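Local coordinates for protein TCR beta chain (Gallus gallus, PDB 6LIR) that forms the beta subunit of the chicken alpha-beta T-cell receptor, which probably recognises peptide antigen presented by MHC molecules, at residues Q190-P195 with K216-D221. Sequence-based numbering, arbitrary orientation.
Sequences QEWFNP and KIIYGD
In the C1-set immunoglobulin domain of the beta chain, strand 210-219, at the edge of its sheet within this chain, runs out past the short helix 189-192 and the turn that follows it. I218, near the strand's end, has CG1 anti to its backbone N (chi1 -172°), and its CD1 reaches the rim of the W192 indole, 4.1 Å from CH2 and near the ring plane. The indole belongs to the domain interior, where I131, A137 and L139 also pack on it. Y219 turns its carbonyl to the benzene end of the same ring, with O 3.3 Å from W192 CH2, while its ring carbon CD1 comes near P195 O. G220 passes across one indole face: its CA stands 3.9 Å from the centroid of the six-membered ring, close to the normal, in a CH-pi contact. The same CA packs against the carbonyl oxygens of W192 and N194, the second by a CA-H...O contact. D221 N then donates to W192 O (3.0 Å), a bent bond lying in the carbonyl plane that ties the strand's extension to the helix end. The same oxygen also accepts a weak hydrogen bond from N194 N across the inverse gamma turn centred on F193. D221 CB lies 3.7 Å from F193 CD1, and K128 is a distant, weak ionic partner of its carboxylate. One water joins the two segments at the indole edge, accepting from W192 NE1 at 2.9 Å and donating to D221 OD2 at 3.0 Å.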
loop_
_atom_site.group_PDB
_atom_site.type_symbol
_atom_site.label_atom_id
_atom_site.label_comp_id
_atom_site.label_asym_id
_atom_site.label_seq_id
_atom_site.Cartn_x
_atom_site.Cartn_y
_atom_site.Cartn_z
ATOM N N GLN B 190 13.736 -6.297 24.352
ATOM C CA GLN B 190 12.941 -7.017 25.352
ATOM C C GLN B 190 11.922 -7.947 24.697
ATOM O O GLN B 190 11.712 -9.078 25.156
ATOM C CB GLN B 190 12.257 -6.046 26.319
ATOM C CG GLN B 190 11.740 -4.745 25.740
ATOM C CD GLN B 190 12.820 -3.678 25.693
ATOM O OE1 GLN B 190 13.637 -3.653 24.772
ATOM N NE2 GLN B 190 12.852 -2.812 26.704
ATOM N N GLU B 191 11.284 -7.495 23.612
ATOM C CA GLU B 191 10.290 -8.338 22.957
ATOM C C GLU B 191 10.962 -9.460 22.179
ATOM O O GLU B 191 10.398 -10.551 22.058
ATOM C CB GLU B 191 9.403 -7.499 22.030
ATOM C CG GLU B 191 8.280 -8.311 21.391
ATOM C CD GLU B 191 7.304 -7.493 20.544
ATOM O OE1 GLU B 191 7.536 -6.286 20.324
ATOM O OE2 GLU B 191 6.290 -8.074 20.091
ATOM N N TRP B 192 12.171 -9.220 21.667
ATOM C CA TRP B 192 12.874 -10.264 20.927
ATOM C C TRP B 192 13.390 -11.354 21.860
ATOM O O TRP B 192 13.396 -12.535 21.495
ATOM C CB TRP B 192 14.031 -9.674 20.121
ATOM C CG TRP B 192 14.958 -10.737 19.600
ATOM C CD1 TRP B 192 16.252 -10.958 19.978
ATOM C CD2 TRP B 192 14.648 -11.741 18.624
ATOM N NE1 TRP B 192 16.770 -12.029 19.289
ATOM C CE2 TRP B 192 15.807 -12.527 18.453
ATOM C CE3 TRP B 192 13.509 -12.045 17.873
ATOM C CZ2 TRP B 192 15.856 -13.601 17.563
ATOM C CZ3 TRP B 192 13.560 -13.114 16.990
ATOM C CH2 TRP B 192 14.725 -13.877 16.842
ATOM N N PHE B 193 13.839 -10.984 23.061
ATOM C CA PHE B 193 14.455 -11.947 23.977
ATOM C C PHE B 193 13.373 -12.596 24.842
ATOM O O PHE B 193 13.294 -12.422 26.058
ATOM C CB PHE B 193 15.522 -11.269 24.824
ATOM C CG PHE B 193 16.833 -11.102 24.117
ATOM C CD1 PHE B 193 17.481 -12.191 23.561
ATOM C CD2 PHE B 193 17.414 -9.851 24.000
ATOM C CE1 PHE B 193 18.687 -12.039 22.904
ATOM C CE2 PHE B 193 18.617 -9.692 23.344
ATOM C CZ PHE B 193 19.254 -10.787 22.794
ATOM N N ASN B 194 12.533 -13.371 24.165
ATOM C CA ASN B 194 11.476 -14.169 24.766
ATOM C C ASN B 194 11.264 -15.379 23.865
ATOM O O ASN B 194 10.700 -15.244 22.770
ATOM C CB ASN B 194 10.194 -13.344 24.910
ATOM C CG ASN B 194 9.111 -14.056 25.709
ATOM O OD1 ASN B 194 9.111 -15.282 25.839
ATOM N ND2 ASN B 194 8.171 -13.281 26.240
ATOM N N PRO B 195 11.697 -16.573 24.280
ATOM C CA PRO B 195 11.584 -17.745 23.398
ATOM C C PRO B 195 10.162 -18.240 23.205
ATOM O O PRO B 195 9.958 -19.200 22.452
ATOM C CB PRO B 195 12.447 -18.800 24.108
ATOM C CG PRO B 195 12.457 -18.381 25.543
ATOM C CD PRO B 195 12.388 -16.881 25.545
ATOM N N LYS B 216 5.869 -18.587 7.523
ATOM C CA LYS B 216 7.209 -18.776 8.047
ATOM C C LYS B 216 7.249 -18.241 9.467
ATOM O O LYS B 216 6.665 -17.195 9.761
ATOM C CB LYS B 216 8.248 -18.065 7.177
ATOM C CG LYS B 216 9.567 -18.798 7.080
ATOM C CD LYS B 216 9.407 -20.144 6.391
ATOM C CE LYS B 216 10.600 -21.031 6.700
ATOM N NZ LYS B 216 10.735 -22.189 5.780
ATOM N N ILE B 217 7.954 -18.944 10.347
ATOM C CA ILE B 217 7.984 -18.588 11.758
ATOM C C ILE B 217 9.430 -18.458 12.201
ATOM O O ILE B 217 10.299 -19.214 11.754
ATOM C CB ILE B 217 7.263 -19.639 12.627
ATOM C CG1 ILE B 217 5.935 -20.061 11.992
ATOM C CG2 ILE B 217 7.059 -19.119 14.045
ATOM C CD1 ILE B 217 4.791 -19.146 12.304
ATOM N N ILE B 218 9.679 -17.512 13.097
ATOM C CA ILE B 218 10.897 -17.484 13.891
ATOM C C ILE B 218 10.489 -17.130 15.312
ATOM O O ILE B 218 9.624 -16.273 15.525
ATOM C CB ILE B 218 11.936 -16.492 13.316
ATOM C CG1 ILE B 218 13.277 -16.624 14.044
ATOM C CG2 ILE B 218 11.422 -15.058 13.363
ATOM C CD1 ILE B 218 14.430 -15.947 13.320
ATOM N N TYR B 219 11.064 -17.831 16.278
ATOM C CA TYR B 219 10.825 -17.552 17.684
ATOM C C TYR B 219 11.917 -16.649 18.239
ATOM O O TYR B 219 13.016 -16.552 17.687
ATOM C CB TYR B 219 10.734 -18.852 18.484
ATOM C CG TYR B 219 9.405 -19.542 18.303
ATOM C CD1 TYR B 219 8.331 -19.248 19.133
ATOM C CD2 TYR B 219 9.213 -20.463 17.281
ATOM C CE1 TYR B 219 7.107 -19.868 18.962
ATOM C CE2 TYR B 219 7.993 -21.089 17.101
ATOM C CZ TYR B 219 6.944 -20.787 17.945
ATOM O OH TYR B 219 5.729 -21.408 17.771
ATOM N N GLY B 220 11.598 -15.984 19.344
ATOM C CA GLY B 220 12.568 -15.147 20.015
ATOM C C GLY B 220 13.656 -15.956 20.699
ATOM O O GLY B 220 13.597 -17.182 20.807
ATOM N N ASP B 221 14.673 -15.243 21.173
ATOM C CA ASP B 221 15.824 -15.849 21.824
ATOM C C ASP B 221 15.675 -15.771 23.339
ATOM O O ASP B 221 14.809 -15.073 23.871
ATOM C CB ASP B 221 17.118 -15.152 21.384
ATOM C CG ASP B 221 17.937 -15.987 20.418
ATOM O OD1 ASP B 221 17.376 -16.934 19.831
ATOM O OD2 ASP B 221 19.139 -15.693 20.245
HETATM O O HOH W 1 19.336 -13.175 18.707
#